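Side-chain contacts in geranyltranstransferase (IspA) (Helicobacter pylori, PDB 3LLW), which probably makes farnesyl diphosphate or a similar prenyl diphosphate, as a magnesium-dependent prenyltransferase of the FPP/GGPP synthase family: residues 89-94 against 103-108; 219-224 against 272-277. All blocks are in the same frame, centred on the assembly; numbering follows the deposited sequence.

Contact 1 (89-94 against 103-108); sequences YSLIHD and ALRRNH
Leu91 lies over one face of the Arg105 guanidinium. Its CB sits above the centre of the flat group, 3.9 Å from the plane. The branch then spreads out toward one end. Leu91 CD2 approaches Arg105 NH1 at 3.5 Å, and Leu91 CD1 is 3.6 Å from the same nitrogen. Leu91 CG is anti to its carbonyl carbon (chi1 -61°), which turns the branch over the guanidinium. At the edge of the guanidinium, near its plane, stands Asp94. The Asp94 OD2 to Arg105 NH2 distance is 3.9 Å, so this is a long salt bridge. The two planes are 67° apart, and the groups do not pair side by side.

Arg105 reaches across with CG anti to the backbone N. A bend at chi3 (-68°) then turns the guanidinium beneath Leu91. Its stronger polar partner is Asp95, which forms a salt bridge with NE. The Asp95 bridge and the leucine probably do most to hold the guanidinium; the long Asp94 pairing adds less.

Asp94 binds magnesium in a structure of this protein, and so does Asp100, close beside it; no metal is bound to this chain here. The sequence fits the first aspartate-rich motif of the family, which is followed by an arginine pair. The position of Arg105 is consistent with the diphosphate-binding role of that pair in relatives.

Arg105 begins a type I' turn that ends at His108. Arg105 N to His108 O (2.8 Å) and His108 N to Arg105 O (3.0 Å) close a small antiparallel hairpin of strands 104-105 and 108-109. The hairpin lies beside the C-terminal end of helix 73-94. That helix packs on helices 117-137 and 161-170, and its His93 hydrogen-bonds Asp125 of the second subunit.

Contact 2 (219-224 against 272-277); sequences GLKMGL and KTEVLN
Lys221 and Glu274 make the polar part of this contact. Lys221 NZ donates a hydrogen bond to Glu274 OE2 at 2.8 Å, within a salt bridge. The ammonium comes from above the carboxylate plane, 70° out of it. It favours one oxygen, since Glu274 OE1 is 3.6 Å from Lys221 NZ. The lysine methylene CE is also close, 3.3 Å from Glu274 OE2. The two side chains are roughly perpendicular. Glu274 runs out extended beyond CG, while Lys221 bends at chi3 and chi4 to bring its amine over the carboxylate. Both residues also touch a crystal neighbour, so lattice packing may influence this pose.

The apolar part centres on Val275. Its CG2 methyl rests against the other helix, touching backbone and side chain. Val275 CG2 lies 4.1 Å from Lys221 O and 4.2 Å from Met222 CA. The stem of the lysine adds a third touch, with Lys221 CG 4.2 Å from Val275 CG2. The lysine and valine side chains run alongside each other, pointing opposite ways. Thus Lys221 serves both parts, with its stem on the valine and its amine on the glutamate. The salt bridge lies on the outer side, whereas Val275 and Met222 are buried.

The segments lie on helices 209-236 and 261-279. The axes of the two segments come within 10.0 Å and run roughly antiparallel, at 152°. The Met222 thioether turns from helix 261-279, and the side chain packs on Ile193 and Leu197 of helix 178-204 and on Phe51 and Leu55 of helix 51-63. Leu297 of helix 287-301 touches both Met222 and Val275. The contact thus joins two helices of the largely helical fold of the prenyl synthase family.

Contact 1 and contact 2 lie on opposite sides of the chain's centre, each about 15 Å from it. Their centres are 27 Å apart, and their nearest atoms about 14 Å, so they do not touch. Along the chain, contact 1 closes before contact 2 opens. Contact 1 includes Asp94, one of the magnesium ligands seen in a structure of this protein. A sulfate ion, probably a crystallisation component, lies about 5 Å from the Leu91 side chain. Contact 2 lies away from the annotated sites. Helix 209-236 runs on past contact 2 to what is probably the second aspartate-rich motif of the family. One helix of each contact thus leads into one of the two motifs.

Contact 1 (89-94 against 103-108)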
ATOM      1  N   TYR A  89      -3.703  -3.206  -9.556  1.00 41.25           N
ATOM      2  CA  TYR A  89      -3.652  -1.772  -9.243  1.00 39.91           C
ATOM      3  C   TYR A  89      -2.661  -1.066 -10.161  1.00 42.74           C
ATOM      4  O   TYR A  89      -2.941   0.049 -10.640  1.00 34.70           O
ATOM      5  CB  TYR A  89      -3.339  -1.500  -7.756  1.00 32.41           C
ATOM      6  CG  TYR A  89      -2.008  -0.802  -7.489  1.00 37.35           C
ATOM      7  CD1 TYR A  89      -1.826   0.554  -7.786  1.00 30.97           C
ATOM      8  CD2 TYR A  89      -0.942  -1.492  -6.921  1.00 36.38           C
ATOM      9  CE1 TYR A  89      -0.631   1.186  -7.574  1.00 32.32           C
ATOM     10  CE2 TYR A  89       0.271  -0.868  -6.706  1.00 31.49           C
ATOM     11  CZ  TYR A  89       0.412   0.470  -7.001  1.00 27.23           C
ATOM     12  OH  TYR A  89       1.593   1.098  -6.790  1.00 35.91           O
ATOM     13  N   SER A  90      -1.510  -1.699 -10.401  1.00 38.08           N
ATOM     14  CA  SER A  90      -0.537  -1.134 -11.331  1.00 44.99           C
ATOM     15  C   SER A  90      -1.134  -0.955 -12.737  1.00 44.62           C
ATOM     16  O   SER A  90      -0.879   0.057 -13.395  1.00 45.12           O
ATOM     17  CB  SER A  90       0.743  -1.957 -11.374  1.00 39.03           C
ATOM     18  OG  SER A  90       0.487  -3.219 -11.935  1.00 52.01           O
ATOM     19  N   LEU A  91      -1.952  -1.917 -13.173  1.00 48.10           N
ATOM     20  CA  LEU A  91      -2.616  -1.838 -14.485  1.00 39.60           C
ATOM     21  C   LEU A  91      -3.661  -0.730 -14.555  1.00 42.13           C
ATOM     22  O   LEU A  91      -3.829  -0.090 -15.602  1.00 41.48           O
ATOM     23  CB  LEU A  91      -3.231  -3.185 -14.874  1.00 41.31           C
ATOM     24  CG  LEU A  91      -2.289  -4.383 -15.023  1.00 47.73           C
ATOM     25  CD1 LEU A  91      -3.057  -5.666 -15.332  1.00 44.26           C
ATOM     26  CD2 LEU A  91      -1.225  -4.122 -16.087  1.00 54.54           C
ATOM     27  N   ILE A  92      -4.344  -0.499 -13.434  1.00 44.93           N
ATOM     28  CA  ILE A  92      -5.355   0.544 -13.332  1.00 48.01           C
ATOM     29  C   ILE A  92      -4.696   1.903 -13.521  1.00 51.74           C
ATOM     30  O   ILE A  92      -5.199   2.777 -14.264  1.00 40.53           O
ATOM     31  CB  ILE A  92      -6.112   0.477 -11.986  1.00 48.06           C
ATOM     32  CG1 ILE A  92      -7.005  -0.761 -11.956  1.00 50.22           C
ATOM     33  CG2 ILE A  92      -7.009   1.686 -11.807  1.00 45.76           C
ATOM     34  CD1 ILE A  92      -7.476  -1.131 -10.591  1.00 40.18           C
ATOM     35  N   HIS A  93      -3.548   2.064 -12.876  1.00 39.88           N
ATOM     36  CA  HIS A  93      -2.812   3.318 -12.982  1.00 43.25           C
ATOM     37  C   HIS A  93      -2.088   3.469 -14.312  1.00 44.22           C
ATOM     38  O   HIS A  93      -2.073   4.562 -14.878  1.00 47.33           O
ATOM     39  CB  HIS A  93      -1.920   3.537 -11.756  1.00 47.05           C
ATOM     40  CG  HIS A  93      -2.702   3.925 -10.539  1.00 46.32           C
ATOM     41  ND1 HIS A  93      -2.124   4.456  -9.411  1.00 36.44           N
ATOM     42  CD2 HIS A  93      -4.038   3.912 -10.304  1.00 44.37           C
ATOM     43  CE1 HIS A  93      -3.061   4.720  -8.518  1.00 27.76           C
ATOM     44  NE2 HIS A  93      -4.231   4.403  -9.037  1.00 54.94           N
ATOM     45  N   ASP A  94      -1.555   2.371 -14.838  1.00 38.16           N
ATOM     46  CA  ASP A  94      -0.952   2.392 -16.170  1.00 41.95           C
ATOM     47  C   ASP A  94      -1.945   2.880 -17.251  1.00 46.54           C
ATOM     48  O   ASP A  94      -1.539   3.556 -18.185  1.00 42.20           O
ATOM     49  CB  ASP A  94      -0.433   1.009 -16.549  1.00 42.57           C
ATOM     50  CG  ASP A  94       0.334   1.012 -17.856  1.00 61.72           C
ATOM     51  OD1 ASP A  94       1.347   1.741 -17.958  1.00 66.07           O
ATOM     52  OD2 ASP A  94      -0.082   0.284 -18.786  1.00 75.16           O
ATOM     53  N   ALA A 103      -8.966   3.192 -22.986  1.00 58.56           N
ATOM     54  CA  ALA A 103     -10.391   3.052 -22.637  1.00 49.96           C
ATOM     55  C   ALA A 103     -10.845   1.583 -22.535  1.00 47.41           C
ATOM     56  O   ALA A 103     -11.923   1.292 -21.993  1.00 41.39           O
ATOM     57  CB  ALA A 103     -11.271   3.839 -23.608  1.00 54.81           C
ATOM     58  N   LEU A 104     -10.017   0.670 -23.043  1.00 48.29           N
ATOM     59  CA  LEU A 104     -10.236  -0.774 -22.905  1.00 50.47           C
ATOM     60  C   LEU A 104      -9.029  -1.516 -22.328  1.00 50.42           C
ATOM     61  O   LEU A 104      -7.879  -1.111 -22.512  1.00 51.58           O
ATOM     62  CB  LEU A 104     -10.654  -1.422 -24.241  1.00 48.49           C
ATOM     63  CG  LEU A 104     -11.990  -0.965 -24.866  1.00 55.85           C
ATOM     64  CD1 LEU A 104     -12.052  -1.234 -26.379  1.00 46.52           C
ATOM     65  CD2 LEU A 104     -13.207  -1.571 -24.142  1.00 42.09           C
ATOM     66  N   ARG A 105      -9.325  -2.594 -21.607  1.00 47.28           N
ATOM     67  CA  ARG A 105      -8.347  -3.592 -21.187  1.00 52.68           C
ATOM     68  C   ARG A 105      -9.049  -4.934 -21.334  1.00 53.09           C
ATOM     69  O   ARG A 105     -10.144  -5.121 -20.786  1.00 47.68           O
ATOM     70  CB  ARG A 105      -7.899  -3.383 -19.733  1.00 52.15           C
ATOM     71  CG  ARG A 105      -6.966  -4.481 -19.226  1.00 51.94           C
ATOM     72  CD  ARG A 105      -6.139  -4.026 -18.049  1.00 56.38           C
ATOM     73  NE  ARG A 105      -5.163  -3.002 -18.427  1.00 56.29           N
ATOM     74  CZ  ARG A 105      -3.896  -3.251 -18.750  1.00 60.76           C
ATOM     75  NH1 ARG A 105      -3.427  -4.494 -18.739  1.00 63.14           N
ATOM     76  NH2 ARG A 105      -3.091  -2.249 -19.070  1.00 49.06           N
ATOM     77  N   ARG A 106      -8.422  -5.843 -22.090  1.00 52.51           N
ATOM     78  CA  ARG A 106      -9.030  -7.116 -22.492  1.00 51.82           C
ATOM     79  C   ARG A 106     -10.454  -6.940 -23.061  1.00 45.09           C
ATOM     80  O   ARG A 106     -11.356  -7.717 -22.744  1.00 46.10           O
ATOM     81  CB  ARG A 106      -9.033  -8.113 -21.326  1.00 46.86           C
ATOM     82  CG  ARG A 106      -7.666  -8.413 -20.727  1.00 60.15           C
ATOM     83  CD  ARG A 106      -7.743  -9.519 -19.646  1.00 54.89           C
ATOM     84  NE  ARG A 106      -8.085 -10.838 -20.200  1.00 68.38           N
ATOM     85  CZ  ARG A 106      -9.244 -11.474 -20.006  1.00 73.50           C
ATOM     86  NH1 ARG A 106     -10.203 -10.930 -19.262  1.00 74.85           N
ATOM     87  NH2 ARG A 106      -9.450 -12.663 -20.556  1.00 73.52           N
ATOM     88  N   ASN A 107     -10.645  -5.901 -23.876  1.00 50.29           N
ATOM     89  CA  ASN A 107     -11.948  -5.554 -24.477  1.00 55.26           C
ATOM     90  C   ASN A 107     -13.090  -5.245 -23.468  1.00 60.66           C
ATOM     91  O   ASN A 107     -14.289  -5.336 -23.802  1.00 60.87           O
ATOM     92  CB  ASN A 107     -12.373  -6.608 -25.528  1.00 53.20           C
ATOM     93  CG  ASN A 107     -13.215  -6.012 -26.653  1.00 56.79           C
ATOM     94  OD1 ASN A 107     -12.927  -4.927 -27.153  1.00 57.10           O
ATOM     95  ND2 ASN A 107     -14.267  -6.726 -27.049  1.00 57.71           N
ATOM     96  N   HIS A 108     -12.699  -4.880 -22.243  1.00 61.08           N
ATOM     97  CA  HIS A 108     -13.608  -4.419 -21.191  1.00 61.19           C
ATOM     98  C   HIS A 108     -13.282  -2.960 -20.939  1.00 58.60           C
ATOM     99  O   HIS A 108     -12.120  -2.580 -21.054  1.00 59.13           O
ATOM    100  CB  HIS A 108     -13.373  -5.184 -19.890  1.00 67.04           C
ATOM    101  CG  HIS A 108     -13.857  -6.599 -19.909  1.00 81.58           C
ATOM    102  ND1 HIS A 108     -15.194  -6.930 -19.837  1.00 92.78           N
ATOM    103  CD2 HIS A 108     -13.180  -7.771 -19.951  1.00 90.51           C
ATOM    104  CE1 HIS A 108     -15.321  -8.245 -19.854  1.00 96.83           C
ATOM    105  NE2 HIS A 108     -14.114  -8.780 -19.921  1.00 97.40           N
TER

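Contact 2 (219-224 against 272-277)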
ATOM      1  N   GLY A 219      13.573 -16.180 -10.774  1.00 51.29           N
ATOM      2  CA  GLY A 219      12.446 -15.316 -11.095  1.00 48.52           C
ATOM      3  C   GLY A 219      12.817 -14.070 -11.853  1.00 48.66           C
ATOM      4  O   GLY A 219      12.104 -13.668 -12.775  1.00 53.11           O
ATOM      5  N   LEU A 220      13.936 -13.465 -11.472  1.00 46.78           N
ATOM      6  CA  LEU A 220      14.478 -12.321 -12.194  1.00 50.07           C
ATOM      7  C   LEU A 220      14.790 -12.678 -13.646  1.00 53.71           C
ATOM      8  O   LEU A 220      14.456 -11.918 -14.569  1.00 54.28           O
ATOM      9  CB  LEU A 220      15.736 -11.799 -11.498  1.00 43.73           C
ATOM     10  CG  LEU A 220      15.756 -10.468 -10.738  1.00 48.85           C
ATOM     11  CD1 LEU A 220      14.438 -10.115 -10.058  1.00 41.41           C
ATOM     12  CD2 LEU A 220      16.907 -10.459  -9.725  1.00 54.57           C
ATOM     13  N   LYS A 221      15.414 -13.843 -13.834  1.00 55.72           N
ATOM     14  CA  LYS A 221      15.813 -14.319 -15.155  1.00 55.32           C
ATOM     15  C   LYS A 221      14.603 -14.695 -15.988  1.00 49.57           C
ATOM     16  O   LYS A 221      14.516 -14.364 -17.169  1.00 51.28           O
ATOM     17  CB  LYS A 221      16.752 -15.512 -15.025  1.00 59.36           C
ATOM     18  CG  LYS A 221      17.749 -15.632 -16.152  1.00 67.01           C
ATOM     19  CD  LYS A 221      18.631 -16.864 -15.975  1.00 75.88           C
ATOM     20  CE  LYS A 221      20.100 -16.508 -16.130  1.00 83.07           C
ATOM     21  NZ  LYS A 221      20.336 -15.478 -17.201  1.00 86.07           N
ATOM     22  N   MET A 222      13.655 -15.365 -15.357  1.00 45.71           N
ATOM     23  CA  MET A 222      12.442 -15.781 -16.032  1.00 49.78           C
ATOM     24  C   MET A 222      11.511 -14.599 -16.367  1.00 52.10           C
ATOM     25  O   MET A 222      10.819 -14.620 -17.386  1.00 46.63           O
ATOM     26  CB  MET A 222      11.721 -16.807 -15.178  1.00 52.10           C
ATOM     27  CG  MET A 222      10.438 -17.287 -15.775  1.00 62.80           C
ATOM     28  SD  MET A 222       9.145 -16.966 -14.584  1.00 66.44           S
ATOM     29  CE  MET A 222       9.698 -18.076 -13.286  1.00 53.36           C
ATOM     30  N   GLY A 223      11.506 -13.581 -15.506  1.00 49.09           N
ATOM     31  CA  GLY A 223      10.715 -12.383 -15.713  1.00 49.28           C
ATOM     32  C   GLY A 223      11.215 -11.572 -16.886  1.00 49.72           C
ATOM     33  O   GLY A 223      10.423 -10.983 -17.623  1.00 52.58           O
ATOM     34  N   LEU A 224      12.537 -11.539 -17.050  1.00 51.52           N
ATOM     35  CA  LEU A 224      13.150 -10.957 -18.237  1.00 50.93           C
ATOM     36  C   LEU A 224      12.706 -11.727 -19.473  1.00 50.76           C
ATOM     37  O   LEU A 224      12.227 -11.135 -20.452  1.00 48.46           O
ATOM     38  CB  LEU A 224      14.675 -10.964 -18.130  1.00 48.39           C
ATOM     39  CG  LEU A 224      15.475 -10.397 -19.312  1.00 56.76           C
ATOM     40  CD1 LEU A 224      15.129  -8.922 -19.577  1.00 49.72           C
ATOM     41  CD2 LEU A 224      16.979 -10.574 -19.080  1.00 54.00           C
ATOM     42  N   LYS A 272      15.454 -18.731 -22.895  1.00 52.61           N
ATOM     43  CA  LYS A 272      14.607 -19.923 -22.703  1.00 57.84           C
ATOM     44  C   LYS A 272      15.443 -21.092 -22.243  1.00 62.34           C
ATOM     45  O   LYS A 272      15.178 -21.690 -21.200  1.00 67.69           O
ATOM     46  CB  LYS A 272      13.991 -20.331 -24.036  1.00 58.85           C
ATOM     47  CG  LYS A 272      12.485 -20.431 -24.084  1.00 70.12           C
ATOM     48  CD  LYS A 272      11.881 -19.134 -24.605  1.00 63.47           C
ATOM     49  CE  LYS A 272      10.670 -19.379 -25.504  1.00 66.24           C
ATOM     50  NZ  LYS A 272      11.032 -19.731 -26.905  1.00 69.15           N
ATOM     51  N   THR A 273      16.463 -21.387 -23.052  1.00 66.15           N
ATOM     52  CA  THR A 273      17.378 -22.501 -22.868  1.00 67.27           C
ATOM     53  C   THR A 273      18.064 -22.360 -21.527  1.00 65.40           C
ATOM     54  O   THR A 273      18.030 -23.279 -20.723  1.00 68.39           O
ATOM     55  CB  THR A 273      18.436 -22.547 -24.019  1.00 69.78           C
ATOM     56  OG1 THR A 273      17.787 -22.899 -25.247  1.00 62.94           O
ATOM     57  CG2 THR A 273      19.552 -23.551 -23.722  1.00 67.10           C
ATOM     58  N   GLU A 274      18.638 -21.180 -21.300  1.00 62.48           N
ATOM     59  CA  GLU A 274      19.361 -20.844 -20.086  1.00 62.32           C
ATOM     60  C   GLU A 274      18.496 -21.013 -18.832  1.00 63.30           C
ATOM     61  O   GLU A 274      18.951 -21.567 -17.824  1.00 62.98           O
ATOM     62  CB  GLU A 274      19.841 -19.402 -20.205  1.00 64.26           C
ATOM     63  CG  GLU A 274      20.991 -19.034 -19.305  1.00 74.19           C
ATOM     64  CD  GLU A 274      21.387 -17.584 -19.455  1.00 78.40           C
ATOM     65  OE1 GLU A 274      20.941 -16.931 -20.426  1.00 77.32           O
ATOM     66  OE2 GLU A 274      22.146 -17.091 -18.597  1.00 81.88           O
ATOM     67  N   VAL A 275      17.254 -20.538 -18.925  1.00 59.08           N
ATOM     68  CA  VAL A 275      16.245 -20.638 -17.865  1.00 61.80           C
ATOM     69  C   VAL A 275      15.952 -22.109 -17.573  1.00 64.26           C
ATOM     70  O   VAL A 275      16.136 -22.559 -16.439  1.00 61.00           O
ATOM     71  CB  VAL A 275      14.939 -19.821 -18.230  1.00 63.03           C
ATOM     72  CG1 VAL A 275      13.744 -20.253 -17.419  1.00 65.45           C
ATOM     73  CG2 VAL A 275      15.161 -18.330 -18.030  1.00 59.19           C
ATOM     74  N   LEU A 276      15.557 -22.856 -18.609  1.00 68.70           N
ATOM     75  CA  LEU A 276      15.256 -24.293 -18.493  1.00 71.14           C
ATOM     76  C   LEU A 276      16.439 -25.138 -18.004  1.00 70.88           C
ATOM     77  O   LEU A 276      16.256 -26.075 -17.236  1.00 74.42           O
ATOM     78  CB  LEU A 276      14.708 -24.836 -19.817  1.00 69.36           C
ATOM     79  CG  LEU A 276      13.185 -24.953 -20.028  1.00 75.35           C
ATOM     80  CD1 LEU A 276      12.330 -24.066 -19.098  1.00 72.56           C
ATOM     81  CD2 LEU A 276      12.814 -24.716 -21.503  1.00 70.11           C
ATOM     82  N   ASN A 277      17.647 -24.777 -18.420  1.00 70.43           N
ATOM     83  CA  ASN A 277      18.850 -25.488 -18.013  1.00 76.56           C
ATOM     84  C   ASN A 277      19.238 -25.246 -16.556  1.00 73.44           C
ATOM     85  O   ASN A 277      19.705 -26.155 -15.875  1.00 77.71           O
ATOM     86  CB  ASN A 277      20.019 -25.137 -18.942  1.00 80.37           C
ATOM     87  CG  ASN A 277      21.110 -26.181 -18.919  1.00 88.68           C
ATOM     88  OD1 ASN A 277      20.870 -27.356 -19.217  1.00 87.69           O
ATOM     89  ND2 ASN A 277      22.320 -25.762 -18.558  1.00 94.21           N
TER